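Local atomic coordinates of putative oxidoreductase (Jannaschia sp., PDB entry 3C24), a protein that probably catalyses an NAD(P)-dependent redox reaction, binding the dinucleotide in an N-terminal Rossmann-type domain. Residues 116-127 and 146-157. Residues are numbered along the deposited sequence; the frame is centred on the assembly and turned at random.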
loop_
_atom_site.group_PDB
_atom_site.type_symbol
_atom_site.label_atom_id
_atom_site.label_comp_id
_atom_site.label_asym_id
_atom_site.label_seq_id
_atom_site.Cartn_x
_atom_site.Cartn_y
_atom_site.Cartn_z
ATOM N N ILE A 116 31.066 -20.712 -16.704
ATOM C CA ILE A 116 29.986 -21.033 -15.761
ATOM C C ILE A 116 28.771 -20.118 -16.077
ATOM O O ILE A 116 28.862 -19.161 -16.843
ATOM C CB ILE A 116 30.372 -21.023 -14.252
ATOM C CG1 ILE A 116 30.914 -19.651 -13.780
ATOM C CG2 ILE A 116 31.411 -22.141 -13.962
ATOM C CD1 ILE A 116 29.892 -18.604 -13.434
ATOM N N THR A 117 27.645 -20.420 -15.446
ATOM C CA THR A 117 26.416 -19.676 -15.642
ATOM C C THR A 117 26.116 -18.882 -14.392
ATOM O O THR A 117 26.291 -19.382 -13.281
ATOM C CB THR A 117 25.246 -20.655 -15.883
ATOM O OG1 THR A 117 25.399 -21.283 -17.163
ATOM C CG2 THR A 117 23.870 -19.955 -15.771
ATOM N N TYR A 118 25.702 -17.644 -14.591
ATOM C CA TYR A 118 25.175 -16.795 -13.524
ATOM C C TYR A 118 23.720 -16.577 -13.841
ATOM O O TYR A 118 23.354 -16.140 -14.946
ATOM C CB TYR A 118 25.907 -15.428 -13.456
ATOM C CG TYR A 118 27.276 -15.436 -12.833
ATOM C CD1 TYR A 118 27.488 -15.948 -11.596
ATOM C CD2 TYR A 118 28.327 -14.747 -13.436
ATOM C CE1 TYR A 118 28.754 -15.906 -11.020
ATOM C CE2 TYR A 118 29.589 -14.709 -12.867
ATOM C CZ TYR A 118 29.799 -15.256 -11.667
ATOM O OH TYR A 118 31.068 -15.159 -11.113
ATOM N N PHE A 119 22.899 -16.899 -12.855
ATOM C CA PHE A 119 21.461 -16.780 -12.930
ATOM C C PHE A 119 21.022 -15.992 -11.714
ATOM O O PHE A 119 21.433 -16.295 -10.609
ATOM C CB PHE A 119 20.823 -18.162 -12.949
ATOM C CG PHE A 119 19.334 -18.144 -13.219
ATOM C CD1 PHE A 119 18.420 -17.965 -12.187
ATOM C CD2 PHE A 119 18.841 -18.348 -14.479
ATOM C CE1 PHE A 119 17.061 -17.930 -12.450
ATOM C CE2 PHE A 119 17.492 -18.318 -14.713
ATOM C CZ PHE A 119 16.612 -18.133 -13.690
ATOM N N ILE A 120 20.165 -15.023 -11.964
ATOM C CA ILE A 120 19.593 -14.118 -10.917
ATOM C C ILE A 120 18.099 -14.344 -10.814
ATOM O O ILE A 120 17.368 -14.326 -11.803
ATOM C CB ILE A 120 19.878 -12.619 -11.161
ATOM C CG1 ILE A 120 21.319 -12.373 -11.581
ATOM C CG2 ILE A 120 19.506 -11.853 -9.914
ATOM C CD1 ILE A 120 21.552 -10.925 -12.042
ATOM N N GLY A 121 17.617 -14.513 -9.573
ATOM C CA GLY A 121 16.187 -14.567 -9.309
ATOM C C GLY A 121 15.813 -13.672 -8.151
ATOM O O GLY A 121 16.653 -13.346 -7.335
ATOM N N HIS A 122 14.585 -13.169 -8.170
ATOM C CA HIS A 122 14.078 -12.393 -7.037
ATOM C C HIS A 122 12.575 -12.488 -6.972
ATOM O O HIS A 122 11.922 -12.377 -8.005
ATOM C CB HIS A 122 14.510 -10.952 -7.178
ATOM C CG HIS A 122 14.524 -10.233 -5.868
ATOM N ND1 HIS A 122 15.590 -10.327 -5.000
ATOM C CD2 HIS A 122 13.561 -9.539 -5.220
ATOM C CE1 HIS A 122 15.316 -9.624 -3.912
ATOM N NE2 HIS A 122 14.095 -9.137 -4.021
ATOM N N PRO A 123 11.999 -12.673 -5.756
ATOM C CA PRO A 123 10.554 -12.766 -5.670
ATOM C C PRO A 123 9.896 -11.403 -5.819
ATOM O O PRO A 123 10.519 -10.369 -5.525
ATOM C CB PRO A 123 10.328 -13.298 -4.263
ATOM C CG PRO A 123 11.550 -13.087 -3.528
ATOM C CD PRO A 123 12.689 -12.978 -4.480
ATOM N N CYS A 124 8.658 -11.395 -6.296
ATOM C CA CYS A 124 7.873 -10.147 -6.327
ATOM C C CYS A 124 7.266 -9.899 -4.945
ATOM O O CYS A 124 6.972 -8.771 -4.565
ATOM C CB CYS A 124 6.741 -10.164 -7.355
ATOM S SG CYS A 124 7.300 -10.164 -9.080
ATOM N N HIS A 125 7.117 -11.004 -4.227
ATOM C CA HIS A 125 6.401 -11.151 -2.955
ATOM C C HIS A 125 4.875 -11.287 -3.251
ATOM O O HIS A 125 4.393 -10.825 -4.299
ATOM C CB HIS A 125 6.637 -10.018 -1.968
ATOM C CG HIS A 125 8.057 -9.845 -1.653
ATOM N ND1 HIS A 125 8.831 -10.837 -1.083
ATOM C CD2 HIS A 125 8.879 -8.800 -1.887
ATOM C CE1 HIS A 125 10.075 -10.386 -0.955
ATOM N NE2 HIS A 125 10.135 -9.169 -1.453
ATOM N N PRO A 126 4.112 -11.928 -2.334
ATOM C CA PRO A 126 2.693 -12.021 -2.641
ATOM C C PRO A 126 2.049 -10.642 -2.835
ATOM O O PRO A 126 2.421 -9.656 -2.184
ATOM C CB PRO A 126 2.130 -12.802 -1.453
ATOM C CG PRO A 126 3.323 -13.540 -0.902
ATOM C CD PRO A 126 4.502 -12.702 -1.134
ATOM N N PRO A 127 1.045 -10.558 -3.692
ATOM C CA PRO A 127 0.426 -9.252 -3.910
ATOM C C PRO A 127 -0.464 -8.729 -2.802
ATOM O O PRO A 127 -1.070 -9.484 -2.049
ATOM C CB PRO A 127 -0.451 -9.485 -5.116
ATOM C CG PRO A 127 -0.769 -10.953 -5.141
ATOM C CD PRO A 127 0.467 -11.626 -4.514
ATOM N N ALA A 146 1.793 -17.972 0.544
ATOM C CA ALA A 146 0.901 -17.272 -0.399
ATOM C C ALA A 146 1.512 -17.284 -1.784
ATOM O O ALA A 146 2.725 -17.264 -1.928
ATOM C CB ALA A 146 0.623 -15.815 0.054
ATOM N N LYS A 147 0.649 -17.313 -2.793
ATOM C CA LYS A 147 1.069 -17.318 -4.203
ATOM C C LYS A 147 1.759 -15.977 -4.514
ATOM O O LYS A 147 1.356 -14.925 -4.024
ATOM C CB LYS A 147 -0.130 -17.515 -5.146
ATOM C CG LYS A 147 -0.888 -18.826 -4.997
ATOM C CD LYS A 147 -2.101 -18.847 -5.917
ATOM C CE LYS A 147 -3.221 -17.918 -5.457
ATOM N NZ LYS A 147 -3.748 -18.267 -4.085
ATOM N N GLN A 148 2.773 -16.024 -5.382
ATOM C CA GLN A 148 3.472 -14.823 -5.825
ATOM C C GLN A 148 4.047 -15.068 -7.192
ATOM O O GLN A 148 4.221 -16.216 -7.595
ATOM C CB GLN A 148 4.628 -14.484 -4.885
ATOM C CG GLN A 148 5.817 -15.472 -4.975
ATOM C CD GLN A 148 6.970 -15.053 -4.070
ATOM O OE1 GLN A 148 7.240 -13.860 -3.891
ATOM N NE2 GLN A 148 7.669 -16.035 -3.492
ATOM N N ALA A 149 4.343 -13.980 -7.870
ATOM C CA ALA A 149 5.117 -14.018 -9.107
ATOM C C ALA A 149 6.622 -13.817 -8.737
ATOM O O ALA A 149 6.968 -13.385 -7.634
ATOM C CB ALA A 149 4.655 -12.870 -10.044
ATOM N N ILE A 150 7.517 -14.164 -9.652
ATOM C CA ILE A 150 8.951 -13.933 -9.478
ATOM C C ILE A 150 9.545 -13.371 -10.778
ATOM O O ILE A 150 8.903 -13.406 -11.837
ATOM C CB ILE A 150 9.700 -15.221 -9.072
ATOM C CG1 ILE A 150 9.721 -16.242 -10.219
ATOM C CG2 ILE A 150 9.045 -15.860 -7.806
ATOM C CD1 ILE A 150 10.603 -17.502 -9.877
ATOM N N VAL A 151 10.763 -12.840 -10.659
ATOM C CA VAL A 151 11.520 -12.313 -11.812
ATOM C C VAL A 151 12.890 -12.966 -11.871
ATOM O O VAL A 151 13.539 -13.182 -10.830
ATOM C CB VAL A 151 11.667 -10.762 -11.781
ATOM C CG1 VAL A 151 10.305 -10.089 -11.992
ATOM C CG2 VAL A 151 12.369 -10.304 -10.483
ATOM N N CYS A 152 13.314 -13.314 -13.079
ATOM C CA CYS A 152 14.585 -13.993 -13.285
ATOM C C CYS A 152 15.316 -13.479 -14.489
ATOM O O CYS A 152 14.711 -13.082 -15.479
ATOM C CB CYS A 152 14.344 -15.488 -13.538
ATOM S SG CYS A 152 13.437 -16.415 -12.262
ATOM N N ALA A 153 16.641 -13.550 -14.404
ATOM C CA ALA A 153 17.512 -13.192 -15.490
ATOM C C ALA A 153 18.666 -14.141 -15.654
ATOM O O ALA A 153 19.294 -14.579 -14.681
ATOM C CB ALA A 153 18.093 -11.808 -15.253
ATOM N N LEU A 154 18.930 -14.487 -16.901
ATOM C CA LEU A 154 20.129 -15.217 -17.258
ATOM C C LEU A 154 21.207 -14.171 -17.480
ATOM O O LEU A 154 21.203 -13.412 -18.470
ATOM C CB LEU A 154 19.933 -16.066 -18.512
ATOM C CG LEU A 154 21.103 -16.936 -18.937
ATOM C CD1 LEU A 154 21.506 -18.003 -17.832
ATOM C CD2 LEU A 154 20.726 -17.635 -20.266
HETATM N N MSE A 155 22.120 -14.066 -16.516
HETATM C CA MSE A 155 23.184 -13.049 -16.593
HETATM C C MSE A 155 24.240 -13.464 -17.587
HETATM O O MSE A 155 24.786 -12.657 -18.323
HETATM C CB MSE A 155 23.810 -12.794 -15.216
HETATM C CG MSE A 155 25.003 -11.891 -15.258
HETATM SE SE MSE A 155 25.625 -11.669 -13.437
HETATM C CE MSE A 155 27.239 -10.696 -13.789
ATOM N N GLN A 156 24.590 -14.732 -17.525
ATOM C CA GLN A 156 25.529 -15.284 -18.480
ATOM C C GLN A 156 25.375 -16.787 -18.526
ATOM O O GLN A 156 24.956 -17.438 -17.566
ATOM C CB GLN A 156 26.968 -14.873 -18.145
ATOM C CG GLN A 156 27.564 -15.562 -17.033
ATOM C CD GLN A 156 29.066 -15.337 -16.936
ATOM O OE1 GLN A 156 29.511 -14.207 -16.830
ATOM N NE2 GLN A 156 29.836 -16.429 -16.860
ATOM N N GLY A 157 25.729 -17.350 -19.659
ATOM C CA GLY A 157 25.682 -18.805 -19.825
ATOM C C GLY A 157 24.764 -19.238 -20.934
ATOM O O GLY A 157 24.089 -18.414 -21.564
HETATM O O HOH W 1 3.350 -11.461 -6.775
#
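A classic beta bulge opposite Tyr118 marks this antiparallel pairing, in which strand 148-156 runs against strand 117-123, the last of the parallel Rossmann-type strands, and so makes the sheet mixed. Tyr118 O grips two donors, Met155 N at 2.9 Å and Gln156 N at 3.2 Å, the latter on a lone pair. Both side chains then lie beside Tyr118 and run the same way: the selenium of selenomethionine Met155 (SE) lies obliquely to the ring in a Met-aromatic contact, 4.8 Å from the Tyr118 ring centroid, while Gln156 CD meets Tyr118 CD2 at 3.6 Å, with amide and ring planes 64° apart. Gln156 CG is tucked between its own N and carbonyl carbon (chi1 75°), and from there the extended chain carries NE2 to Ile116 O, 2.9 Å away; the bond is nearly straight but reaches the oxygen from above the carbonyl plane. NE2 also bonds Arg113 O, and Tyr118 OH bonds Pro111 O. An alanine in place of Gln156 would probably leave Ile116 O without this donor and uncover one flank of the Tyr118 ring. On the opposite face of the sheet, Phe119 CZ packs on Cys152 CB, and Tyr162 of helix 160-172 meets the same ring. Beyond the regular ladder, past Cys124, a water takes the N-H of Ala149 and donates to His125 O at 2.8 Å.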